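Local coordinates for 6-phosphogluconate dehydratase (Shewanella oneidensis, PDB 2GP4), which probably dehydrates 6-phosphogluconate to 2-keto-3-deoxy-6-phosphogluconate in the Entner-Doudoroff pathway, and is modelled here without its iron-sulfur cluster, at residues A[154-157]-A[158-162]; A[278-281]-A[282-286]; A[266-269]-A[270-273]; A[38-41]-A[42-46]; A[396-399]-A[400-403]. All coordinates share one frame; numbering follows the deposited sequence.

Interaction 1: A[154-157]-A[158-162]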
loop_
_atom_site.group_PDB
_atom_site.type_symbol
_atom_site.label_atom_id
_atom_site.label_comp_id
_atom_site.label_asym_id
_atom_site.label_seq_id
_atom_site.Cartn_x
_atom_site.Cartn_y
_atom_site.Cartn_z
HETATM N N MSE A 154 10.315 12.956 7.343
HETATM C CA MSE A 154 11.286 13.933 7.815
HETATM C C MSE A 154 10.930 14.432 9.205
HETATM O O MSE A 154 11.805 14.573 10.061
HETATM C CB MSE A 154 11.396 15.109 6.839
HETATM C CG MSE A 154 11.841 14.689 5.469
HETATM SE SE MSE A 154 11.948 16.164 4.213
HETATM C CE MSE A 154 13.860 16.299 4.100
ATOM N N ALA A 155 9.643 14.693 9.423
ATOM C CA ALA A 155 9.164 15.169 10.719
ATOM C C ALA A 155 9.389 14.134 11.827
ATOM O O ALA A 155 9.655 14.498 12.966
ATOM C CB ALA A 155 7.692 15.583 10.637
ATOM N N THR A 156 9.281 12.853 11.476
ATOM C CA THR A 156 9.583 11.748 12.382
ATOM C C THR A 156 11.061 11.769 12.766
ATOM O O THR A 156 11.406 11.653 13.951
ATOM C CB THR A 156 9.188 10.375 11.750
ATOM O OG1 THR A 156 7.786 10.376 11.461
ATOM C CG2 THR A 156 9.496 9.198 12.685
ATOM N N ALA A 157 11.919 11.940 11.761
ATOM C CA ALA A 157 13.368 12.016 11.951
ATOM C C ALA A 157 13.758 13.142 12.904
ATOM O O ALA A 157 14.613 12.949 13.764
ATOM C CB ALA A 157 14.081 12.180 10.618
ATOM N N VAL A 158 13.119 14.302 12.755
ATOM C CA VAL A 158 13.360 15.438 13.651
ATOM C C VAL A 158 13.000 15.097 15.100
ATOM O O VAL A 158 13.761 15.412 16.023
ATOM C CB VAL A 158 12.588 16.713 13.217
ATOM C CG1 VAL A 158 12.903 17.873 14.153
ATOM C CG2 VAL A 158 12.916 17.090 11.788
ATOM N N GLY A 159 11.846 14.457 15.293
ATOM C CA GLY A 159 11.404 14.040 16.623
ATOM C C GLY A 159 12.364 13.050 17.261
ATOM O O GLY A 159 12.715 13.172 18.436
ATOM N N LEU A 160 12.802 12.069 16.478
ATOM C CA LEU A 160 13.715 11.045 16.976
ATOM C C LEU A 160 15.166 11.511 17.109
ATOM O O LEU A 160 15.952 10.874 17.809
ATOM C CB LEU A 160 13.633 9.785 16.110
ATOM C CG LEU A 160 12.296 9.038 16.129
ATOM C CD1 LEU A 160 12.212 8.056 14.972
ATOM C CD2 LEU A 160 12.041 8.339 17.472
ATOM N N SER A 161 15.517 12.623 16.459
ATOM C CA SER A 161 16.904 13.104 16.454
ATOM C C SER A 161 17.385 13.688 17.789
ATOM O O SER A 161 18.537 14.094 17.911
ATOM C CB SER A 161 17.147 14.093 15.306
ATOM O OG SER A 161 16.557 15.353 15.564
ATOM N N HIS A 162 16.502 13.719 18.787
ATOM C CA HIS A 162 16.867 14.123 20.150
ATOM C C HIS A 162 17.637 13.009 20.869
ATOM O O HIS A 162 18.292 13.249 21.884
ATOM C CB HIS A 162 15.628 14.545 20.940
ATOM C CG HIS A 162 14.897 15.697 20.326
ATOM N ND1 HIS A 162 15.322 17.002 20.454
ATOM C CD2 HIS A 162 13.778 15.741 19.561
ATOM C CE1 HIS A 162 14.493 17.799 19.807
ATOM N NE2 HIS A 162 13.548 17.060 19.252
#
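Leu160 N donates to Thr156 O over 2.9 Å. Two more backbone donors are satisfied by the carbonyl four residues back. Val158 N reaches Met154 O at 3.0 Å, and Gly159 N reaches Ala155 O at 3.2 Å. A fourth pair is poorer. Ser161 N comes to 2.9 Å from Ala157 O, but the N-H bends to 121°, so the bond is weak.

Bonds from each N-H to the carbonyl four residues earlier mark an alpha-helix. This is the C-terminal end of helix 145-160, in the largely helical N-terminal part of the enzyme, and the chain leaves the helix at Ser161.

The serine side chain helps to satisfy a carbonyl at this exit. Ser161 OG donates to Val158 O at 2.8 Å. It can do so because OG stands between its own backbone N and carbonyl carbon (chi1 74°), which turns the hydroxyl back towards the helix. Ser161 N adds a weak bond to the same oxygen. Thr156 OG1 is bonded to Ile152 O, one turn earlier. That leaves the Thr156 methyl for packing: CG2 lies 3.7 Å from Leu160 CD1, and the two side chains run side by side and point the same way. Both residues are buried. Leu160 also touches Phe165 and Phe188 in nearby loops, while Met154, Val158 and Ser161 lie on the exposed side.

Interaction 2: A[278-281]-A[282-286]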
loop_
_atom_site.group_PDB
_atom_site.type_symbol
_atom_site.label_atom_id
_atom_site.label_comp_id
_atom_site.label_asym_id
_atom_site.label_seq_id
_atom_site.Cartn_x
_atom_site.Cartn_y
_atom_site.Cartn_z
ATOM N N ASN A 278 -3.209 -0.325 24.683
ATOM C CA ASN A 278 -2.303 0.818 24.760
ATOM C C ASN A 278 -1.280 0.626 25.871
ATOM O O ASN A 278 -0.123 1.030 25.738
ATOM C CB ASN A 278 -3.074 2.125 24.981
ATOM C CG ASN A 278 -3.968 2.496 23.798
ATOM O OD1 ASN A 278 -3.713 2.118 22.650
ATOM N ND2 ASN A 278 -5.024 3.246 24.082
ATOM N N LYS A 279 -1.717 -0.002 26.961
ATOM C CA LYS A 279 -0.848 -0.261 28.104
ATOM C C LYS A 279 0.163 -1.351 27.765
ATOM O O LYS A 279 1.339 -1.251 28.125
ATOM C CB LYS A 279 -1.664 -0.675 29.336
ATOM C CG LYS A 279 -2.927 0.144 29.601
ATOM C CD LYS A 279 -2.637 1.481 30.273
ATOM C CE LYS A 279 -3.924 2.155 30.738
ATOM N NZ LYS A 279 -4.646 1.345 31.766
HETATM N N MSE A 280 -0.303 -2.388 27.071
HETATM C CA MSE A 280 0.552 -3.504 26.685
HETATM C C MSE A 280 1.622 -3.060 25.691
HETATM O O MSE A 280 2.777 -3.475 25.787
HETATM C CB MSE A 280 -0.282 -4.649 26.104
HETATM C CG MSE A 280 0.497 -5.933 25.897
HETATM SE SE MSE A 280 1.087 -6.675 27.594
HETATM C CE MSE A 280 2.633 -7.701 26.981
ATOM N N ALA A 281 1.231 -2.208 24.747
ATOM C CA ALA A 281 2.166 -1.648 23.775
ATOM C C ALA A 281 3.338 -0.953 24.466
ATOM O O ALA A 281 4.483 -1.157 24.079
ATOM C CB ALA A 281 1.453 -0.697 22.827
ATOM N N ALA A 282 3.041 -0.157 25.497
ATOM C CA ALA A 282 4.060 0.545 26.289
ATOM C C ALA A 282 5.015 -0.410 26.996
ATOM O O ALA A 282 6.232 -0.244 26.916
ATOM C CB ALA A 282 3.405 1.488 27.306
ATOM N N LYS A 283 4.460 -1.405 27.682
ATOM C CA LYS A 283 5.261 -2.393 28.406
ATOM C C LYS A 283 6.131 -3.229 27.467
ATOM O O LYS A 283 7.275 -3.557 27.796
ATOM C CB LYS A 283 4.365 -3.319 29.237
ATOM C CG LYS A 283 3.717 -2.663 30.454
ATOM C CD LYS A 283 2.985 -3.691 31.317
ATOM C CE LYS A 283 2.436 -3.071 32.602
ATOM N NZ LYS A 283 1.355 -2.063 32.369
ATOM N N GLN A 284 5.588 -3.559 26.298
ATOM C CA GLN A 284 6.255 -4.450 25.360
ATOM C C GLN A 284 7.514 -3.843 24.741
ATOM O O GLN A 284 8.510 -4.550 24.575
ATOM C CB GLN A 284 5.270 -4.944 24.288
ATOM C CG GLN A 284 5.833 -5.963 23.300
ATOM C CD GLN A 284 6.209 -7.302 23.931
ATOM O OE1 GLN A 284 5.997 -7.534 25.119
ATOM N NE2 GLN A 284 6.771 -8.190 23.123
ATOM N N VAL A 285 7.474 -2.548 24.415
ATOM C CA VAL A 285 8.645 -1.843 23.855
ATOM C C VAL A 285 9.817 -1.848 24.829
ATOM O O VAL A 285 10.964 -2.006 24.414
ATOM C CB VAL A 285 8.364 -0.364 23.479
ATOM C CG1 VAL A 285 9.348 0.101 22.414
ATOM C CG2 VAL A 285 6.968 -0.186 22.973
ATOM N N CYS A 286 9.517 -1.661 26.116
ATOM C CA CYS A 286 10.513 -1.743 27.191
ATOM C C CYS A 286 11.198 -3.114 27.228
ATOM O O CYS A 286 12.402 -3.205 27.478
ATOM C CB CYS A 286 9.869 -1.412 28.545
ATOM S SG CYS A 286 10.851 -1.861 30.008
#
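The Gln284 amide is the flat group of this contact, and the Met280 methyl meets it at the oxygen. Met280 CE is 3.8 Å from Gln284 OE1. The methyl stands off the amide plane, beyond the oxygen, and does not lie over the middle of the group. At the other end of the amide, Gln284 NE2 is hydrogen-bonded to Val393 O, which should hold the rotation of the group. Met280 is a selenomethionine.

The two side chains have matching starts. In Met280, CG is anti to the backbone N (chi1 -170°) and the chain bends at chi2. Gln284 does the same. Both therefore fold along one flank of the helix and cross at a slant one turn apart. Beneath them, Gln284 N donates to Met280 O at 2.9 Å.

Lys283 N bonds to Lys279 O at 3.2 Å, and the bond is nearly straight (166°). The Ala282 N to Asn278 O bond, at 3.4 Å, is weak. On the exposed face, Lys283 CG rests 3.6 Å from Lys279 O. The two lysine NZ atoms stay 6.9 Å apart, and Lys279 NZ has a long, weak ion pair with Glu275.

Helix 272-287 is thus amphipathic. Lysines line its outer side, and Met280, Ala281, Gln284 and Val285 face the protein. Gln284 and Val285 touch Leu194 of strand 193-195. Ala281 meets Val196 in the following loop. Met280 reaches Leu412 and Trp414 of strand 411-416, so the helix packs against two strands distant in sequence.

Interaction 3: A[266-269]-A[270-273]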
loop_
_atom_site.group_PDB
_atom_site.type_symbol
_atom_site.label_atom_id
_atom_site.label_comp_id
_atom_site.label_asym_id
_atom_site.label_seq_id
_atom_site.Cartn_x
_atom_site.Cartn_y
_atom_site.Cartn_z
ATOM N N PHE A 266 -8.275 -3.485 15.198
ATOM C CA PHE A 266 -9.715 -3.632 14.994
ATOM C C PHE A 266 -10.546 -3.390 16.238
ATOM O O PHE A 266 -11.767 -3.543 16.208
ATOM C CB PHE A 266 -10.031 -5.007 14.411
ATOM C CG PHE A 266 -9.384 -5.250 13.092
ATOM C CD1 PHE A 266 -9.940 -4.733 11.927
ATOM C CD2 PHE A 266 -8.201 -5.969 13.014
ATOM C CE1 PHE A 266 -9.333 -4.947 10.705
ATOM C CE2 PHE A 266 -7.589 -6.187 11.797
ATOM C CZ PHE A 266 -8.158 -5.675 10.639
ATOM N N VAL A 267 -9.886 -3.019 17.328
ATOM C CA VAL A 267 -10.580 -2.686 18.561
ATOM C C VAL A 267 -11.126 -1.268 18.435
ATOM O O VAL A 267 -10.417 -0.356 17.999
ATOM C CB VAL A 267 -9.655 -2.813 19.795
ATOM C CG1 VAL A 267 -10.438 -2.611 21.082
ATOM C CG2 VAL A 267 -8.979 -4.172 19.806
ATOM N N ASN A 268 -12.396 -1.103 18.791
ATOM C CA ASN A 268 -13.056 0.195 18.769
ATOM C C ASN A 268 -12.305 1.150 19.694
ATOM O O ASN A 268 -11.817 0.720 20.742
ATOM C CB ASN A 268 -14.509 0.035 19.222
ATOM C CG ASN A 268 -15.443 1.024 18.560
ATOM O OD1 ASN A 268 -15.868 0.826 17.420
ATOM N ND2 ASN A 268 -15.779 2.092 19.275
ATOM N N PRO A 269 -12.179 2.437 19.302
ATOM C CA PRO A 269 -11.436 3.429 20.096
ATOM C C PRO A 269 -11.884 3.590 21.552
ATOM O O PRO A 269 -11.035 3.662 22.444
ATOM C CB PRO A 269 -11.659 4.738 19.319
ATOM C CG PRO A 269 -11.905 4.307 17.929
ATOM C CD PRO A 269 -12.699 3.033 18.056
ATOM N N ASP A 270 -13.194 3.638 21.792
ATOM C CA ASP A 270 -13.726 3.902 23.139
ATOM C C ASP A 270 -13.758 2.676 24.066
ATOM O O ASP A 270 -14.228 2.768 25.203
ATOM C CB ASP A 270 -15.124 4.540 23.055
ATOM C CG ASP A 270 -15.098 5.966 22.504
ATOM O OD1 ASP A 270 -13.996 6.530 22.304
ATOM O OD2 ASP A 270 -16.193 6.525 22.274
ATOM N N ASP A 271 -13.249 1.545 23.583
ATOM C CA ASP A 271 -13.298 0.286 24.328
ATOM C C ASP A 271 -12.233 0.174 25.417
ATOM O O ASP A 271 -11.096 0.599 25.218
ATOM C CB ASP A 271 -13.178 -0.895 23.364
ATOM C CG ASP A 271 -14.416 -1.076 22.500
ATOM O OD1 ASP A 271 -15.200 -0.108 22.354
ATOM O OD2 ASP A 271 -14.608 -2.188 21.962
ATOM N N PRO A 272 -12.600 -0.389 26.584
ATOM C CA PRO A 272 -11.602 -0.669 27.623
ATOM C C PRO A 272 -10.523 -1.674 27.199
ATOM O O PRO A 272 -9.452 -1.699 27.804
ATOM C CB PRO A 272 -12.437 -1.219 28.789
ATOM C CG PRO A 272 -13.718 -1.653 28.185
ATOM C CD PRO A 272 -13.962 -0.750 27.020
ATOM N N LEU A 273 -10.798 -2.490 26.182
ATOM C CA LEU A 273 -9.769 -3.356 25.601
ATOM C C LEU A 273 -8.694 -2.520 24.908
ATOM O O LEU A 273 -7.498 -2.777 25.075
ATOM C CB LEU A 273 -10.369 -4.375 24.622
ATOM C CG LEU A 273 -9.388 -5.307 23.893
ATOM C CD1 LEU A 273 -8.620 -6.199 24.865
ATOM C CD2 LEU A 273 -10.098 -6.147 22.849
#
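Asp271 N donates to Asn268 O at 3.3 Å and closes a type I beta turn from Asn268 to Asp271. The N-H points well at the oxygen, but the donor stands above the carbonyl plane, 57° out of it. Pro269 takes the second position of the turn, where its ring suits the required backbone angles.

Beside this bond, the Asp271 carboxylate leans against Asn268. Asp271 OD1 lies 3.2 Å from Asn268 CB, and OD2 is 3.5 Å from the same carbon, so CB is the atom of Asn268 that both oxygens approach most closely. The amide and carboxylate planes are 31° apart. OD1 has its hydrogen bond elsewhere, to Gln226 NE2. Asp271 OD2 comes close to Glu229 OE1, a crowding of acids that might raise the proton affinity of one of them.

Asp271 holds the N-cap position of helix 272-287, yet its side chain makes no capping bond. Glu229 OE2 instead accepts a weak bond from Leu273 N in the first turn.

Val267 packs against Leu273. Its CG2 is 3.8 Å from Leu273 CD2, and the two side chains cross at about a right angle. Leu273 CG is anti to the backbone N (chi1 177°), which carries the chain to Val267. Val267 CG1 also touches Asp271 CB at 4.0 Å.

The turn thus leads the chain into helix 272-287. Val267 folds back on Arg274 and Leu277 of that helix. Pro272 and Leu273 rest on Leu407 of strand 403-408, and Gln226 and Glu229 come from helix 223-229.

Interaction 4: A[38-41]-A[42-46]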
loop_
_atom_site.group_PDB
_atom_site.type_symbol
_atom_site.label_atom_id
_atom_site.label_comp_id
_atom_site.label_asym_id
_atom_site.label_seq_id
_atom_site.Cartn_x
_atom_site.Cartn_y
_atom_site.Cartn_z
ATOM N N ALA A 38 23.977 -6.235 -0.794
ATOM C CA ALA A 38 24.892 -5.159 -0.419
ATOM C C ALA A 38 24.206 -4.068 0.405
ATOM O O ALA A 38 24.680 -3.703 1.484
ATOM C CB ALA A 38 25.551 -4.562 -1.660
ATOM N N SER A 39 23.087 -3.560 -0.110
ATOM C CA SER A 39 22.315 -2.513 0.558
ATOM C C SER A 39 21.847 -2.931 1.949
ATOM O O SER A 39 21.941 -2.146 2.893
ATOM C CB SER A 39 21.124 -2.093 -0.301
ATOM O OG SER A 39 20.322 -3.212 -0.632
ATOM N N ARG A 40 21.346 -4.159 2.079
ATOM C CA ARG A 40 20.905 -4.666 3.380
ATOM C C ARG A 40 22.065 -4.825 4.369
ATOM O O ARG A 40 21.915 -4.519 5.555
ATOM C CB ARG A 40 20.123 -5.980 3.233
ATOM C CG ARG A 40 19.571 -6.555 4.527
ATOM C CD ARG A 40 18.559 -5.638 5.207
ATOM N NE ARG A 40 17.934 -6.299 6.355
ATOM C CZ ARG A 40 17.103 -5.717 7.218
ATOM N NH1 ARG A 40 16.766 -4.438 7.094
ATOM N NH2 ARG A 40 16.600 -6.424 8.223
ATOM N N GLU A 41 23.215 -5.292 3.879
ATOM C CA GLU A 41 24.408 -5.410 4.723
ATOM C C GLU A 41 24.871 -4.052 5.248
ATOM O O GLU A 41 25.288 -3.942 6.404
ATOM C CB GLU A 41 25.548 -6.136 3.993
ATOM C CG GLU A 41 25.476 -7.660 4.128
ATOM C CD GLU A 41 26.329 -8.423 3.105
ATOM O OE1 GLU A 41 26.865 -7.800 2.156
ATOM O OE2 GLU A 41 26.452 -9.664 3.252
ATOM N N ALA A 42 24.769 -3.025 4.408
ATOM C CA ALA A 42 25.198 -1.676 4.775
ATOM C C ALA A 42 24.234 -1.029 5.767
ATOM O O ALA A 42 24.661 -0.333 6.696
ATOM C CB ALA A 42 25.377 -0.801 3.532
ATOM N N TYR A 43 22.939 -1.272 5.567
ATOM C CA TYR A 43 21.916 -0.809 6.489
ATOM C C TYR A 43 22.149 -1.378 7.887
ATOM O O TYR A 43 22.225 -0.627 8.864
ATOM C CB TYR A 43 20.508 -1.155 5.979
ATOM C CG TYR A 43 19.400 -0.697 6.904
ATOM C CD1 TYR A 43 19.120 0.660 7.064
ATOM C CD2 TYR A 43 18.650 -1.618 7.636
ATOM C CE1 TYR A 43 18.114 1.091 7.911
ATOM C CE2 TYR A 43 17.631 -1.194 8.493
ATOM C CZ TYR A 43 17.372 0.166 8.621
ATOM O OH TYR A 43 16.384 0.607 9.464
ATOM N N LEU A 44 22.279 -2.699 7.982
ATOM C CA LEU A 44 22.514 -3.350 9.282
ATOM C C LEU A 44 23.853 -2.975 9.927
ATOM O O LEU A 44 23.953 -2.919 11.148
ATOM C CB LEU A 44 22.358 -4.872 9.182
ATOM C CG LEU A 44 21.001 -5.386 8.683
ATOM C CD1 LEU A 44 21.022 -6.900 8.534
ATOM C CD2 LEU A 44 19.849 -4.940 9.592
ATOM N N ALA A 45 24.869 -2.714 9.109
ATOM C CA ALA A 45 26.158 -2.223 9.613
ATOM C C ALA A 45 26.016 -0.841 10.254
ATOM O O ALA A 45 26.560 -0.592 11.332
ATOM C CB ALA A 45 27.203 -2.198 8.500
ATOM N N ALA A 46 25.268 0.044 9.593
ATOM C CA ALA A 46 25.013 1.391 10.104
ATOM C C ALA A 46 24.200 1.355 11.394
ATOM O O ALA A 46 24.507 2.084 12.343
ATOM C CB ALA A 46 24.312 2.229 9.059
#
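Arg40 crosses Tyr43 and Leu44 at a slant on one flank of the long alpha-helix 23-51, near the N terminus of the chain. From CB its chain starts with CG anti to the backbone N (chi1 -177°). It bends once at chi2 and then runs extended, so the guanidinium travels forward along the helix. The first atom to meet a partner is NE, 3.8 Å from Leu44 CD1. Next, CZ lies under the other methyl: Leu44 CD2 sits 3.7 Å from CZ, over the centre of one face of the guanidinium. At the tip, NH1 comes to 3.4 Å from Tyr43 CD2. The guanidinium and the tyrosine ring are only 17° from parallel.

The N-H groups find oxygens beyond the helix. NH1 is hydrogen-bonded to Gly299 O and Ala334 O, and NH2 has a weak bond to Val302 O. Tyr43 OH is likewise bonded to Leu186 O. The buried arginine thus ties this helix to helix 298-301 and to the end of helix 322-333. A leucine in its place would probably leave the carbonyls of Gly299 and Ala334 without this donor and Tyr43 without its planar neighbour.

Glu41, on the exposed side, has a long, weak ion pair with Lys37. Among the backbone bonds, Leu44 N to Arg40 O is the straightest, 3.1 Å long with an N-H angle of 174°.

Interaction 5: A[396-399]-A[400-403]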
loop_
_atom_site.group_PDB
_atom_site.type_symbol
_atom_site.label_atom_id
_atom_site.label_comp_id
_atom_site.label_asym_id
_atom_site.label_seq_id
_atom_site.Cartn_x
_atom_site.Cartn_y
_atom_site.Cartn_z
ATOM N N TYR A 396 8.808 -13.996 18.628
ATOM C CA TYR A 396 9.182 -14.744 17.437
ATOM C C TYR A 396 8.054 -15.647 16.941
ATOM O O TYR A 396 7.297 -16.208 17.737
ATOM C CB TYR A 396 10.449 -15.563 17.702
ATOM C CG TYR A 396 11.016 -16.226 16.467
ATOM C CD1 TYR A 396 11.704 -15.486 15.511
ATOM C CD2 TYR A 396 10.852 -17.593 16.252
ATOM C CE1 TYR A 396 12.212 -16.085 14.375
ATOM C CE2 TYR A 396 11.365 -18.206 15.121
ATOM C CZ TYR A 396 12.043 -17.444 14.185
ATOM O OH TYR A 396 12.561 -18.049 13.060
ATOM N N GLY A 397 7.950 -15.772 15.620
ATOM C CA GLY A 397 6.957 -16.634 14.987
ATOM C C GLY A 397 5.673 -15.909 14.623
ATOM O O GLY A 397 4.982 -15.388 15.502
ATOM N N LEU A 398 5.347 -15.885 13.328
ATOM C CA LEU A 398 4.155 -15.173 12.843
ATOM C C LEU A 398 2.823 -15.796 13.270
ATOM O O LEU A 398 1.796 -15.122 13.247
ATOM C CB LEU A 398 4.188 -14.988 11.318
ATOM C CG LEU A 398 3.189 -13.955 10.767
ATOM C CD1 LEU A 398 3.559 -12.531 11.182
ATOM C CD2 LEU A 398 3.041 -14.064 9.263
ATOM N N ARG A 399 2.852 -17.068 13.669
ATOM C CA ARG A 399 1.668 -17.787 14.154
ATOM C C ARG A 399 1.012 -17.079 15.349
ATOM O O ARG A 399 -0.171 -17.310 15.643
ATOM C CB ARG A 399 2.050 -19.230 14.508
ATOM C CG ARG A 399 0.929 -20.267 14.440
ATOM C CD ARG A 399 0.271 -20.373 13.061
ATOM N NE ARG A 399 0.932 -21.282 12.122
ATOM C CZ ARG A 399 0.308 -21.882 11.103
ATOM N NH1 ARG A 399 -0.994 -21.703 10.903
ATOM N NH2 ARG A 399 0.976 -22.678 10.285
ATOM N N ARG A 400 1.774 -16.202 16.011
ATOM C CA ARG A 400 1.266 -15.352 17.095
ATOM C C ARG A 400 0.171 -14.401 16.611
ATOM O O ARG A 400 -0.662 -13.935 17.399
ATOM C CB ARG A 400 2.392 -14.518 17.706
ATOM C CG ARG A 400 3.408 -15.297 18.485
ATOM C CD ARG A 400 4.575 -14.403 18.886
ATOM N NE ARG A 400 5.615 -15.167 19.572
ATOM C CZ ARG A 400 5.591 -15.482 20.865
ATOM N NH1 ARG A 400 4.579 -15.105 21.637
ATOM N NH2 ARG A 400 6.587 -16.179 21.389
ATOM N N TYR A 401 0.183 -14.115 15.313
ATOM C CA TYR A 401 -0.784 -13.204 14.720
ATOM C C TYR A 401 -2.067 -13.895 14.266
ATOM O O TYR A 401 -2.963 -13.258 13.717
ATOM C CB TYR A 401 -0.123 -12.363 13.616
ATOM C CG TYR A 401 0.708 -11.266 14.215
ATOM C CD1 TYR A 401 1.975 -11.531 14.730
ATOM C CD2 TYR A 401 0.207 -9.975 14.328
ATOM C CE1 TYR A 401 2.729 -10.536 15.317
ATOM C CE2 TYR A 401 0.958 -8.964 14.913
ATOM C CZ TYR A 401 2.220 -9.252 15.407
ATOM O OH TYR A 401 2.981 -8.262 15.990
ATOM N N THR A 402 -2.162 -15.194 14.536
ATOM C CA THR A 402 -3.417 -15.935 14.375
ATOM C C THR A 402 -4.233 -15.887 15.666
ATOM O O THR A 402 -5.310 -16.474 15.750
ATOM C CB THR A 402 -3.185 -17.411 13.968
ATOM O OG1 THR A 402 -2.584 -18.133 15.054
ATOM C CG2 THR A 402 -2.303 -17.498 12.738
ATOM N N GLN A 403 -3.706 -15.194 16.671
ATOM C CA GLN A 403 -4.395 -15.039 17.950
ATOM C C GLN A 403 -5.019 -13.652 18.106
ATOM O O GLN A 403 -4.549 -12.671 17.517
ATOM C CB GLN A 403 -3.454 -15.330 19.120
ATOM C CG GLN A 403 -3.046 -16.783 19.257
ATOM C CD GLN A 403 -2.780 -17.176 20.705
ATOM O OE1 GLN A 403 -2.175 -16.417 21.470
ATOM N NE2 GLN A 403 -3.238 -18.364 21.088
#
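Thr402 OG1 donates to Arg399 O at 2.6 Å, in the carbonyl plane. OG1 stands between its backbone N and carbonyl carbon (chi1 68°), which brings it to that oxygen. Thr402 N bonds to the same oxygen at 3.1 Å, but from well above that plane. Two donors thus grip Arg399 O and close a short 3-10 segment, 398-401, in the connection between strands 395-396 and 403-408. Tyr401 N to Leu398 O, at 2.8 Å, is its characteristic bond to the third residue back.

At the other end, Arg400 NE donates to Tyr396 O at 2.7 Å. The oxygen lies near the guanidinium plane, at its edge. Gly397 between them has backbone angles (phi 93°) that would press a CB against the preceding carbonyl.

Arg399 turns the other way, and its NH1 forms a salt bridge with Asp382 of helix 372-383. Its CD packs 3.9 Å from Thr402 CG2. A glycine in place of the threonine would probably leave Arg399 O with a single donor and open a gap beside the Arg399 chain. Tyr401 is buried, with OH bonded to Gln260 O. Its ring turns an edge to Leu398 O, and CD1 meets Leu398 CD1 at 4.0 Å.

In the fold
Interactions 1, 2 and 4 lie on three different helices; interaction 5 is a 3-10 turn and interaction 3 a beta turn. Interactions 2 and 3 share helix 272-287: 3 leads into it and 2 lies further along, with centres about 16 Å apart. Interaction 5 leads into strand 403-408, on which the start of that helix rests in interaction 3. All five are partly buried. Arg40 and Tyr43, Thr156 and Leu160, and Leu398 and Tyr401 lie inside; Lys279, Lys283 and Val158 are exposed. Interaction 1 ends a helix with a serine, interactions 4 and 5 send arginines to outside acceptors, and interactions 2 and 3 pack apolar groups against strands. No two touch.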